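Local coordinates for YfkN protein (Bacillus subtilis subsp. subtilis, PDB 3GVE) that belongs to the calcineurin-like phosphoesterase family and holds a manganese and a magnesium ion close together in a two-metal site, at residues A228-F233 with G248-L253; T17-A22 with L214-I219; Y78-I83 with L115-G120; P91-M96 with D119-G124; K151-E156 with Q161-G166. One frame throughout, in Å; residues are numbered along the deposited sequence. Where two conformers were deposited one is given.

Contact 1: residues A228-F233 with G248-L253. With MG (magnesium ion), chain D; MN (manganese (II) ion), chain C.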
# COMPACT_ATOMS: atom_id res chain seq x y z
N ALA A 228 8.19 22.82 0.80
CA ALA A 228 7.62 21.85 -0.15
C ALA A 228 7.94 20.41 0.21
O ALA A 228 9.05 20.09 0.61
CB ALA A 228 8.10 22.15 -1.54
N GLU A 229 6.94 19.55 0.06
CA GLU A 229 7.07 18.13 0.31
C GLU A 229 7.97 17.43 -0.72
O GLU A 229 8.76 16.56 -0.36
CB GLU A 229 5.68 17.50 0.30
CG GLU A 229 5.64 15.99 0.60
CD GLU A 229 4.24 15.42 0.72
OE1 GLU A 229 3.29 16.20 0.89
OE2 GLU A 229 4.09 14.20 0.66
N ASN A 230 7.80 17.81 -1.99
CA ASN A 230 8.47 17.18 -3.12
C ASN A 230 9.36 18.20 -3.83
O ASN A 230 8.93 18.87 -4.74
CB ASN A 230 7.42 16.55 -4.05
CG ASN A 230 6.77 15.33 -3.42
OD1 ASN A 230 7.44 14.37 -3.07
ND2 ASN A 230 5.45 15.37 -3.26
N ALA A 231 10.59 18.27 -3.38
CA ALA A 231 11.46 19.41 -3.64
C ALA A 231 12.64 19.17 -4.57
O ALA A 231 13.51 20.02 -4.64
CB ALA A 231 11.98 19.97 -2.29
N VAL A 232 12.70 18.03 -5.25
CA VAL A 232 13.86 17.73 -6.10
C VAL A 232 14.13 18.79 -7.18
O VAL A 232 15.27 19.14 -7.44
CB VAL A 232 13.75 16.33 -6.73
CG1 VAL A 232 14.83 16.17 -7.82
CG2 VAL A 232 13.94 15.26 -5.63
N PHE A 233 13.09 19.29 -7.83
CA PHE A 233 13.29 20.32 -8.86
C PHE A 233 14.01 21.53 -8.26
O PHE A 233 14.88 22.09 -8.86
CB PHE A 233 11.96 20.73 -9.48
CG PHE A 233 12.09 21.74 -10.58
CD1 PHE A 233 12.26 21.35 -11.90
CD2 PHE A 233 12.01 23.09 -10.29
CE1 PHE A 233 12.37 22.32 -12.92
CE2 PHE A 233 12.11 24.05 -11.31
CZ PHE A 233 12.29 23.66 -12.61
N GLY A 248 12.98 9.88 -4.19
CA GLY A 248 12.02 8.87 -3.76
C GLY A 248 10.70 9.52 -3.34
O GLY A 248 10.28 10.50 -3.93
N HIS A 249 10.11 8.93 -2.30
CA HIS A 249 8.92 9.39 -1.61
C HIS A 249 7.64 9.19 -2.43
O HIS A 249 6.68 8.69 -1.91
CB HIS A 249 9.10 10.84 -1.13
CG HIS A 249 7.96 11.34 -0.31
ND1 HIS A 249 7.59 10.75 0.88
CD2 HIS A 249 7.11 12.38 -0.50
CE1 HIS A 249 6.56 11.42 1.38
NE2 HIS A 249 6.25 12.40 0.56
N GLN A 250 7.63 9.61 -3.69
CA GLN A 250 6.43 9.56 -4.53
C GLN A 250 6.09 8.16 -5.05
O GLN A 250 4.99 7.91 -5.49
CB GLN A 250 6.54 10.52 -5.71
CG GLN A 250 6.23 11.96 -5.35
CD GLN A 250 6.64 12.93 -6.45
OE1 GLN A 250 7.52 12.67 -7.24
NE2 GLN A 250 5.99 14.08 -6.47
N HIS A 251 7.05 7.24 -4.99
CA HIS A 251 6.85 5.89 -5.51
C HIS A 251 6.63 5.90 -7.05
O HIS A 251 6.03 4.98 -7.60
CB HIS A 251 5.69 5.15 -4.78
CG HIS A 251 5.94 4.88 -3.32
ND1 HIS A 251 5.23 3.92 -2.62
CD2 HIS A 251 6.78 5.44 -2.41
CE1 HIS A 251 5.65 3.89 -1.37
NE2 HIS A 251 6.57 4.81 -1.21
N GLY A 252 7.15 6.93 -7.71
CA GLY A 252 7.10 7.05 -9.17
C GLY A 252 8.38 6.61 -9.86
O GLY A 252 9.23 6.00 -9.23
N LEU A 253 8.51 6.93 -11.15
CA LEU A 253 9.67 6.58 -11.94
C LEU A 253 10.34 7.83 -12.44
O LEU A 253 9.65 8.73 -12.98
CB LEU A 253 9.27 5.70 -13.16
CG LEU A 253 8.52 4.41 -12.83
CD1 LEU A 253 8.30 3.61 -14.16
CD2 LEU A 253 9.23 3.58 -11.85
MG MG D . 8.24 8.73 2.04
MN MN C . 7.37 5.48 0.79
O HOH W 1 6.76 7.57 0.48
O HOH W 2 5.39 5.60 1.83
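E229 OE2 meets the edge of the H249 ring: H249 NE2 donates to it over 2.8 Å, and the bond is nearly straight at 171°. The acceptor lies in the imidazole plane, while on the glutamate side the anti lone pair of OE2 is used. Carboxylate and ring are turned 59° apart, and the two side chains run roughly perpendicular. E229 gets there by an extended chain, its CG anti to the backbone N. Through its other nitrogen, ND1, H249 binds the magnesium ion at 2.4 Å, so hydrogen bond and metal bond together fix how the imidazole is rotated. E229 is thus a second-shell carboxylate to a metal-binding histidine in the two-metal site of a calcineurin-like phosphoesterase.

N230 comes to the same ring edge, with OD1 3.3 Å from H249 CD2 and also near the ring plane; OD1 accepts a hydrogen bond from G218 N. The N230 amide slants across the end of Q250, the two amide planes 37° apart and N230 CG 3.4 Å from Q250 NE2; the polar end of Q250 has its main partner in I219. Two residues on from H249, H251 NE2 binds manganese, and one water bridges both ions.

Segment 228-233 leads into helix 232-238, with A231 as its N-cap residue, and is tied back to the loop after strand 210-215 through T217 OG1, which bonds to E229 O and A231 N. Segment 248-253 is the loop from strand 244-247 to strand 253-254. Q250 also touches M279 of strand 275-280 and K341 of the second subunit.

Contact 2: residues T17-A22 with L214-I219. With MN (manganese (II) ion), chain C; MG (magnesium ion), chain D.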
# COMPACT_ATOMS: atom_id res chain seq x y z
N THR A 17 18.68 2.35 -3.92
CA THR A 17 17.31 1.85 -3.63
C THR A 17 16.54 2.93 -2.93
O THR A 17 17.14 3.90 -2.33
CB THR A 17 17.39 0.57 -2.79
OG1 THR A 17 18.25 0.80 -1.64
CG2 THR A 17 17.94 -0.57 -3.59
N THR A 18 15.23 2.87 -3.02
CA THR A 18 14.37 3.78 -2.28
C THR A 18 13.04 3.14 -1.95
O THR A 18 12.56 2.30 -2.68
CB THR A 18 14.12 5.12 -3.06
OG1 THR A 18 13.62 6.14 -2.17
CG2 THR A 18 13.14 4.92 -4.23
N ASP A 19 12.44 3.58 -0.86
CA ASP A 19 11.08 3.17 -0.50
C ASP A 19 10.91 1.64 -0.51
O ASP A 19 9.91 1.11 -0.92
CB ASP A 19 10.04 3.89 -1.38
CG ASP A 19 10.01 5.39 -1.12
OD1 ASP A 19 9.23 5.82 -0.25
OD2 ASP A 19 10.78 6.12 -1.79
N ILE A 20 11.88 0.90 0.07
CA ILE A 20 11.89 -0.57 0.12
C ILE A 20 10.77 -1.04 1.05
O ILE A 20 10.16 -2.08 0.81
CB ILE A 20 13.29 -1.07 0.58
CG1 ILE A 20 14.30 -0.88 -0.51
CG2 ILE A 20 13.23 -2.52 0.97
CD1 ILE A 20 14.16 -1.57 -1.66
N HIS A 21 10.51 -0.27 2.10
CA HIS A 21 9.40 -0.45 3.02
C HIS A 21 9.41 -1.86 3.63
O HIS A 21 8.40 -2.54 3.70
CB HIS A 21 8.06 -0.12 2.33
CG HIS A 21 7.76 1.35 2.27
ND1 HIS A 21 7.48 2.09 3.39
CD2 HIS A 21 7.73 2.22 1.23
CE1 HIS A 21 7.27 3.35 3.05
NE2 HIS A 21 7.42 3.46 1.75
N ALA A 22 10.60 -2.27 4.06
CA ALA A 22 10.81 -3.53 4.81
C ALA A 22 10.55 -4.80 4.00
O ALA A 22 10.52 -5.89 4.55
CB ALA A 22 9.99 -3.55 6.12
N LEU A 214 20.96 12.20 -0.94
CA LEU A 214 19.94 11.20 -0.68
C LEU A 214 18.69 11.99 -0.29
O LEU A 214 18.42 12.27 0.86
CB LEU A 214 20.43 10.24 0.40
CG LEU A 214 21.82 9.64 0.11
CD1 LEU A 214 22.27 8.72 1.23
CD2 LEU A 214 21.91 8.93 -1.22
N ALA A 215 17.95 12.39 -1.32
CA ALA A 215 16.83 13.29 -1.15
C ALA A 215 15.54 12.51 -1.06
O ALA A 215 14.99 12.11 -2.07
CB ALA A 215 16.79 14.28 -2.32
N HIS A 216 15.07 12.28 0.16
CA HIS A 216 13.82 11.54 0.34
C HIS A 216 12.67 12.50 0.13
O HIS A 216 12.07 13.02 1.05
CB HIS A 216 13.67 10.80 1.68
CG HIS A 216 12.49 9.87 1.67
ND1 HIS A 216 12.59 8.58 1.21
CD2 HIS A 216 11.18 10.07 1.91
CE1 HIS A 216 11.40 8.01 1.21
NE2 HIS A 216 10.52 8.90 1.64
N THR A 217 12.39 12.72 -1.15
CA THR A 217 11.46 13.74 -1.60
C THR A 217 11.34 13.56 -3.11
O THR A 217 12.27 13.14 -3.75
CB THR A 217 11.97 15.16 -1.20
OG1 THR A 217 10.99 16.15 -1.53
CG2 THR A 217 13.31 15.50 -1.87
N GLY A 218 10.18 13.87 -3.65
CA GLY A 218 9.89 13.64 -5.04
C GLY A 218 10.06 14.86 -5.91
O GLY A 218 10.67 15.85 -5.53
N ILE A 219 9.48 14.77 -7.10
CA ILE A 219 9.71 15.68 -8.21
C ILE A 219 8.40 16.33 -8.62
O ILE A 219 7.41 15.64 -8.77
CB ILE A 219 10.28 14.90 -9.44
CG1 ILE A 219 11.64 14.27 -9.12
CG2 ILE A 219 10.32 15.79 -10.68
CD1 ILE A 219 12.06 13.13 -10.06
MN MN C . 7.37 5.48 0.79
MG MG D . 8.24 8.73 2.04
O HOH W 1 6.76 7.57 0.48
O HOH W 2 5.39 5.60 1.83
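D19 and H216 approach each other as ligands of neighbouring metals, with no hydrogen bond between them. D19 OD1 lies 3.4 Å from H216 CE1, at the edge of the imidazole and near its plane, and the carboxylate is turned 38° against the ring. H216 holds CG anti to its backbone N (chi1 -169°) and turns its ring about square to the plane of CA, CB and CG (chi2 87°), which brings NE2 to the magnesium ion at 2.3 Å. Behind it ND1 is hydrogen-bonded to N62 O, so both ring nitrogens are engaged and the ring cannot easily turn.

D19 has CG beside the backbone N, and its two oxygens share the work. OD1 binds manganese, whereas OD2 takes a bond of 2.9 Å from T18 OG1, arriving from above the carboxylate plane, and another from H249 N. H21 NE2 adds a second manganese bond, at 2.2 Å. One water and D64 OD2 bridge the ions; N108 and H249 complete the magnesium site and H251 the manganese site, an arrangement characteristic of the calcineurin-like phosphoesterases.

The contact is buried near the centre of the chain. Segment 17-22 is the loop after strand 9-17, beside strand 57-61; H216 forms an inverse gamma turn where strand 210-215 ends. L214 and A215 of that strand touch strand 244-247, and A215 and T217 touch helix 232-238.

Contact 3: residues Y78-I83 with L115-G120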
# COMPACT_ATOMS: atom_id res chain seq x y z
N TYR A 78 9.26 -7.24 18.73
CA TYR A 78 10.06 -8.29 19.37
C TYR A 78 11.48 -7.91 19.75
O TYR A 78 12.07 -8.55 20.59
CB TYR A 78 10.06 -9.56 18.51
CG TYR A 78 8.75 -10.31 18.57
CD1 TYR A 78 8.60 -11.44 19.37
CD2 TYR A 78 7.65 -9.87 17.85
CE1 TYR A 78 7.39 -12.11 19.41
CE2 TYR A 78 6.46 -10.52 17.90
CZ TYR A 78 6.34 -11.64 18.68
OH TYR A 78 5.14 -12.28 18.73
N GLN A 79 12.03 -6.88 19.12
CA GLN A 79 13.43 -6.52 19.32
C GLN A 79 13.69 -5.06 19.70
O GLN A 79 14.81 -4.63 19.67
CB GLN A 79 14.23 -6.89 18.07
CG GLN A 79 13.97 -8.32 17.61
CD GLN A 79 14.91 -8.78 16.53
OE1 GLN A 79 15.63 -7.98 15.94
NE2 GLN A 79 14.89 -10.06 16.25
N LYS A 80 12.65 -4.32 20.08
CA LYS A 80 12.81 -2.91 20.39
C LYS A 80 13.92 -2.63 21.39
O LYS A 80 14.77 -1.79 21.16
CB LYS A 80 11.49 -2.30 20.90
CG LYS A 80 11.59 -0.80 21.20
CD LYS A 80 10.24 -0.15 21.44
CE LYS A 80 10.43 1.17 22.12
NZ LYS A 80 10.29 2.30 21.19
N ASP A 81 13.90 -3.32 22.52
CA ASP A 81 14.84 -3.00 23.59
C ASP A 81 16.28 -3.23 23.18
O ASP A 81 17.12 -2.36 23.40
CB ASP A 81 14.49 -3.78 24.86
CG ASP A 81 13.19 -3.32 25.47
OD1 ASP A 81 12.86 -2.14 25.33
OD2 ASP A 81 12.51 -4.15 26.09
N ASP A 82 16.56 -4.36 22.56
CA ASP A 82 17.93 -4.67 22.12
C ASP A 82 18.40 -3.84 20.93
O ASP A 82 19.58 -3.57 20.80
CB ASP A 82 18.09 -6.15 21.84
CG ASP A 82 17.96 -7.00 23.08
OD1 ASP A 82 18.25 -6.48 24.17
OD2 ASP A 82 17.54 -8.15 22.95
N ILE A 83 17.48 -3.42 20.07
CA ILE A 83 17.84 -2.54 18.97
C ILE A 83 18.19 -1.16 19.55
O ILE A 83 19.17 -0.55 19.17
CB ILE A 83 16.73 -2.50 17.90
CG1 ILE A 83 16.70 -3.83 17.14
CG2 ILE A 83 16.94 -1.33 16.94
CD1 ILE A 83 15.46 -4.04 16.20
N LEU A 115 11.63 8.23 18.09
CA LEU A 115 13.02 8.67 17.95
C LEU A 115 14.03 7.68 18.54
O LEU A 115 15.09 7.51 18.01
CB LEU A 115 13.21 10.05 18.57
CG LEU A 115 12.53 11.22 17.82
CD1 LEU A 115 12.48 12.48 18.68
CD2 LEU A 115 13.26 11.53 16.50
N ASP A 116 13.68 7.04 19.66
CA ASP A 116 14.64 6.15 20.30
C ASP A 116 14.90 4.91 19.45
O ASP A 116 16.03 4.51 19.27
CB ASP A 116 14.19 5.74 21.71
CG ASP A 116 14.23 6.88 22.70
OD1 ASP A 116 14.90 7.90 22.46
OD2 ASP A 116 13.59 6.73 23.74
N PHE A 117 13.83 4.32 18.91
CA PHE A 117 13.97 3.15 18.06
C PHE A 117 14.77 3.48 16.81
O PHE A 117 15.60 2.71 16.39
CB PHE A 117 12.61 2.57 17.70
CG PHE A 117 12.68 1.30 16.90
CD1 PHE A 117 13.01 0.10 17.52
CD2 PHE A 117 12.45 1.31 15.55
CE1 PHE A 117 13.07 -1.07 16.79
CE2 PHE A 117 12.50 0.14 14.84
CZ PHE A 117 12.81 -1.05 15.46
N LEU A 118 14.56 4.66 16.26
CA LEU A 118 15.31 5.08 15.09
C LEU A 118 16.81 5.23 15.42
O LEU A 118 17.65 4.81 14.66
CB LEU A 118 14.75 6.38 14.50
CG LEU A 118 15.44 6.90 13.24
CD1 LEU A 118 15.52 5.81 12.18
CD2 LEU A 118 14.71 8.14 12.70
N ASP A 119 17.11 5.86 16.55
CA ASP A 119 18.50 5.99 16.98
C ASP A 119 19.12 4.60 17.14
O ASP A 119 20.23 4.38 16.72
CB ASP A 119 18.62 6.76 18.30
CG ASP A 119 18.45 8.27 18.14
OD1 ASP A 119 18.66 8.82 17.05
OD2 ASP A 119 18.12 8.89 19.16
N GLY A 120 18.39 3.68 17.74
CA GLY A 120 18.89 2.33 17.94
C GLY A 120 19.14 1.62 16.62
O GLY A 120 20.10 0.92 16.46
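G120 N donates to D116 O within its own helix over 2.9 Å, and the G120 backbone so held packs against the other helix, with I83 O 3.1 Å from G120 CA. This is helix-on-helix packing in the calcineurin-like phosphoesterase domain: helices 70-85 and 115-123 cross at 67°, the axes of the short segments passing 9.0 Å apart. No hydrogen bond spans the interface. I83 O and G120 O are both acceptors, so their nearness brings no bond, and the fit relies on G120 having no side chain that would stand between the two backbones.

The rest is apolar and centres on F117. With CG anti to the backbone N (chi1 -176°), the phenyl group is carried across to the other helix, where K80 and I83 meet it obliquely. The K80 chain bends only near its end; its CG sits 4.0 Å from F117 CD1, so the lysine contributes methylene packing along the rim of the interface. I83 brings both branches to one ring corner. Its CD1 lies 3.9 Å from F117 CE1, and V76, about two turns before I83 on helix 70-85, touches the same phenylalanine.

Helix 70-85 is kinked here, the N atoms of D81 and D82 lacking bonds to the preceding turn. On helix 115-123, D119 turns elsewhere and forms a salt bridge with R142. The beta-branch of I83 spans the two halves of the contact: CG2 is 3.9 Å from F117 CE1 and 3.7 Å from G120 C.

Contact 4: residues P91-M96 with D119-G124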
# COMPACT_ATOMS: atom_id res chain seq x y z
N PRO A 91 17.26 -6.25 12.01
CA PRO A 91 17.41 -7.25 10.94
C PRO A 91 17.45 -6.65 9.53
O PRO A 91 18.15 -7.16 8.69
CB PRO A 91 16.19 -8.15 11.13
CG PRO A 91 15.94 -8.09 12.57
CD PRO A 91 16.20 -6.65 12.95
N ILE A 92 16.71 -5.57 9.28
CA ILE A 92 16.79 -4.92 7.98
C ILE A 92 18.19 -4.31 7.75
O ILE A 92 18.78 -4.44 6.69
CB ILE A 92 15.68 -3.87 7.82
CG1 ILE A 92 14.33 -4.59 7.69
CG2 ILE A 92 15.96 -2.97 6.61
CD1 ILE A 92 13.14 -3.66 7.70
N ILE A 93 18.70 -3.66 8.78
CA ILE A 93 20.06 -3.13 8.75
C ILE A 93 21.11 -4.24 8.55
O ILE A 93 22.07 -4.04 7.84
CB ILE A 93 20.36 -2.26 9.99
CG1 ILE A 93 19.40 -1.04 10.04
CG2 ILE A 93 21.84 -1.81 10.02
CD1 ILE A 93 19.50 -0.09 8.81
N SER A 94 20.91 -5.40 9.16
CA SER A 94 21.82 -6.56 8.87
C SER A 94 21.87 -6.90 7.41
O SER A 94 22.95 -7.23 6.91
CB SER A 94 21.41 -7.79 9.65
OG SER A 94 21.37 -7.53 11.05
N VAL A 95 20.73 -6.83 6.72
CA VAL A 95 20.74 -7.08 5.27
C VAL A 95 21.56 -6.02 4.52
O VAL A 95 22.36 -6.30 3.64
CB VAL A 95 19.29 -7.14 4.69
CG1 VAL A 95 19.30 -7.24 3.21
CG2 VAL A 95 18.55 -8.37 5.29
N MSE A 96 21.34 -4.76 4.88
CA MSE A 96 22.05 -3.63 4.26
C MSE A 96 23.58 -3.72 4.48
O MSE A 96 24.36 -3.40 3.62
CB MSE A 96 21.53 -2.27 4.78
CG MSE A 96 19.99 -2.11 4.77
SE MSE A 96 19.08 -2.58 3.11
CE MSE A 96 19.19 -0.85 2.19
N ASP A 119 17.11 5.86 16.55
CA ASP A 119 18.50 5.99 16.98
C ASP A 119 19.12 4.60 17.14
O ASP A 119 20.23 4.38 16.72
CB ASP A 119 18.62 6.76 18.30
CG ASP A 119 18.45 8.27 18.14
OD1 ASP A 119 18.66 8.82 17.05
OD2 ASP A 119 18.12 8.89 19.16
N GLY A 120 18.39 3.68 17.74
CA GLY A 120 18.89 2.33 17.94
C GLY A 120 19.14 1.62 16.62
O GLY A 120 20.10 0.92 16.46
N THR A 121 18.23 1.83 15.67
CA THR A 121 18.34 1.22 14.34
C THR A 121 19.61 1.68 13.63
O THR A 121 20.32 0.89 13.07
CB THR A 121 17.09 1.56 13.48
OG1 THR A 121 15.95 0.92 14.04
CG2 THR A 121 17.25 1.09 12.04
N ILE A 122 19.87 2.99 13.69
CA ILE A 122 21.04 3.59 13.08
C ILE A 122 22.35 3.05 13.69
O ILE A 122 23.33 2.89 12.99
CB ILE A 122 20.96 5.14 13.19
CG1 ILE A 122 19.83 5.67 12.30
CG2 ILE A 122 22.26 5.79 12.79
CD1 ILE A 122 19.44 7.13 12.58
N LYS A 123 22.35 2.78 14.99
CA LYS A 123 23.57 2.33 15.70
C LYS A 123 24.20 1.09 15.09
O LYS A 123 25.39 0.93 15.12
CB LYS A 123 23.27 1.99 17.17
CG LYS A 123 22.95 3.18 18.03
CD LYS A 123 22.57 2.75 19.45
CE LYS A 123 22.04 3.96 20.20
NZ LYS A 123 21.87 3.69 21.61
N GLY A 124 23.36 0.21 14.57
CA GLY A 124 23.80 -1.04 13.99
C GLY A 124 24.32 -1.01 12.53
O GLY A 124 24.82 -2.02 12.06
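I93 and T121 make the apolar part of this interface. I93 CG1 lies 3.6 Å from T121 CG2, and I93 CD1 follows at 4.1 Å from that same methyl, the side chains slanting across each other. T121 presents this methyl because its CG2 is anti to the backbone N, while OG1 turns back along its own helix to hydrogen-bond F117 O. I83 of helix 70-85 also packs against T121.

A second kind of contact sets a side chain against bare backbone. The other branch of I93, CG2, rests on the main chain of G124, which has no side chain, 3.6 Å from G124 C. I93 thus straddles its partner, one branch on a side chain and one on a peptide.

No hydrogen bond links the two segments themselves, but N97, the next residue of helix 91-98, donates through ND2 to G124 O. K123 NZ bonds to I84 O of helix 70-85. What results is close packing of two alpha-helices, 91-98 and 115-123, within the calcineurin-like phosphoesterase domain.

Contact 5: residues K151-E156 with Q161-G166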
# COMPACT_ATOMS: atom_id res chain seq x y z
N LYS A 151 37.79 8.03 -1.29
CA LYS A 151 37.75 6.77 -2.03
C LYS A 151 38.95 6.67 -2.97
O LYS A 151 39.30 7.65 -3.60
CB LYS A 151 36.47 6.71 -2.87
CG LYS A 151 35.18 6.90 -2.10
CD LYS A 151 35.10 5.95 -0.94
CE LYS A 151 34.61 4.62 -1.36
NZ LYS A 151 34.50 3.75 -0.15
N THR A 152 39.55 5.49 -3.08
CA THR A 152 40.62 5.32 -4.11
C THR A 152 39.89 4.70 -5.29
O THR A 152 39.47 3.54 -5.27
CB THR A 152 41.76 4.41 -3.60
OG1 THR A 152 42.35 4.93 -2.43
CG2 THR A 152 42.89 4.21 -4.69
N LEU A 153 39.70 5.50 -6.31
CA LEU A 153 38.99 5.09 -7.49
C LEU A 153 40.02 4.82 -8.56
O LEU A 153 41.15 5.27 -8.49
CB LEU A 153 38.03 6.20 -7.92
CG LEU A 153 36.90 6.50 -6.92
CD1 LEU A 153 36.01 7.63 -7.41
CD2 LEU A 153 36.12 5.26 -6.59
N ILE A 154 39.63 4.04 -9.56
CA ILE A 154 40.56 3.71 -10.63
C ILE A 154 40.12 4.44 -11.90
O ILE A 154 38.98 4.31 -12.34
CB ILE A 154 40.60 2.19 -10.88
CG1 ILE A 154 41.02 1.43 -9.60
CG2 ILE A 154 41.52 1.86 -12.06
CD1 ILE A 154 42.38 1.77 -9.08
N ASP A 155 41.02 5.21 -12.49
CA ASP A 155 40.66 5.96 -13.69
C ASP A 155 40.73 5.12 -14.97
O ASP A 155 41.01 3.94 -14.91
CB ASP A 155 41.41 7.31 -13.79
CG ASP A 155 42.90 7.17 -14.12
OD1 ASP A 155 43.31 6.14 -14.65
OD2 ASP A 155 43.65 8.12 -13.85
N GLU A 156 40.46 5.72 -16.11
CA GLU A 156 40.40 4.97 -17.36
C GLU A 156 41.78 4.50 -17.84
O GLU A 156 41.88 3.68 -18.72
CB GLU A 156 39.69 5.77 -18.43
CG GLU A 156 38.23 5.95 -18.09
CD GLU A 156 37.43 6.62 -19.17
OE1 GLU A 156 37.95 7.53 -19.84
OE2 GLU A 156 36.25 6.24 -19.31
N GLN A 161 43.07 7.28 -8.21
CA GLN A 161 42.68 8.67 -8.00
C GLN A 161 41.90 8.74 -6.69
O GLN A 161 40.88 8.10 -6.54
CB GLN A 161 41.84 9.22 -9.16
CG GLN A 161 42.51 9.18 -10.52
CD GLN A 161 43.72 10.08 -10.61
OE1 GLN A 161 43.93 10.96 -9.79
NE2 GLN A 161 44.55 9.83 -11.60
N LYS A 162 42.42 9.50 -5.75
CA LYS A 162 41.71 9.73 -4.50
C LYS A 162 40.67 10.79 -4.72
O LYS A 162 40.98 11.88 -5.12
CB LYS A 162 42.71 10.14 -3.42
CG LYS A 162 43.62 8.99 -3.08
CD LYS A 162 44.39 9.22 -1.85
CE LYS A 162 44.71 7.89 -1.21
NZ LYS A 162 45.66 7.13 -2.04
N VAL A 163 39.42 10.42 -4.48
CA VAL A 163 38.26 11.29 -4.67
C VAL A 163 37.42 11.29 -3.39
O VAL A 163 37.06 10.24 -2.89
CB VAL A 163 37.40 10.81 -5.86
CG1 VAL A 163 36.20 11.73 -6.08
CG2 VAL A 163 38.27 10.72 -7.13
N LYS A 164 37.16 12.47 -2.85
CA LYS A 164 36.35 12.57 -1.60
C LYS A 164 34.88 12.69 -1.98
O LYS A 164 34.48 13.60 -2.66
CB LYS A 164 36.79 13.72 -0.79
CG LYS A 164 37.99 13.48 0.08
CD LYS A 164 38.39 14.74 0.91
CE LYS A 164 39.77 14.49 1.58
NZ LYS A 164 39.85 15.43 2.71
N VAL A 165 34.13 11.66 -1.59
CA VAL A 165 32.68 11.59 -1.86
C VAL A 165 31.93 11.93 -0.61
O VAL A 165 32.15 11.32 0.46
CB VAL A 165 32.30 10.18 -2.34
CG1 VAL A 165 30.81 10.07 -2.72
CG2 VAL A 165 33.14 9.84 -3.60
N GLY A 166 31.02 12.85 -0.72
CA GLY A 166 30.15 13.26 0.36
C GLY A 166 28.72 12.80 0.19
O GLY A 166 28.23 12.77 -0.97
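D155 and Q161 are brought together by their torsions: D155 places CG between its backbone N and carbonyl carbon (chi1 72°), and Q161 folds back at chi2 (-65°), so that Q161 NE2 donates to D155 OD2 at 3.0 Å. The bond lies near the amide plane of Q161 but meets the carboxylate on its anti side, out of plane. It closes the turn end of a beta hairpin, strands 146-154 and 160-170. The other oxygen, D155 OD1, accepts from N157 N and N159 N in that turn, so the carboxylate is held at both ends.

Along the strands, two hydrogen-bonded pairs flank one non-hydrogen-bonded pair. K151 and V163 exchange bonds, K151 N to V163 O at 2.8 Å and V163 N to K151 O at 2.9 Å. L153 and Q161 do likewise, with Q161 N 2.8 Å from L153 O. Between them T152 faces K162, their side chains side by side on the exposed face. The segment directions differ by 129°, a strongly twisted antiparallel pair.

On the other face L153 and Q161 pack on V10 of strand 9-17, which D155, beyond the strand end, touches as well. The L153 and V163 side chains cross at about a right angle, with L153 CD1 3.8 Å from V163 CB. Further along, the bent chain of K151 lays its CG 3.9 Å from V165 CG2. Beside the middle pair, K162 CA makes a CA-H...O contact of 3.3 Å with K151 O.

Contacts 1 and 2 form one unit: they share both metals and the bridging water and touch each other directly, yet contact 2 is buried near the chain's centre and contact 1 lies at the surface. Their chemistry is polar and metal-directed. Contacts 3 and 4, both buried, use helix 115-123 and share D119 and G120; here apolar branches and glycine backbone do the work. Contact 4 comes closer to the metals, I92 CD1 touching A22 CB of contact 2 at 3.5 Å. Contact 5, partly buried, depends on backbone hydrogen bonds; its strand 160-170 neighbours strand 210-215 of contact 2, although the two centres are about 26 Å apart.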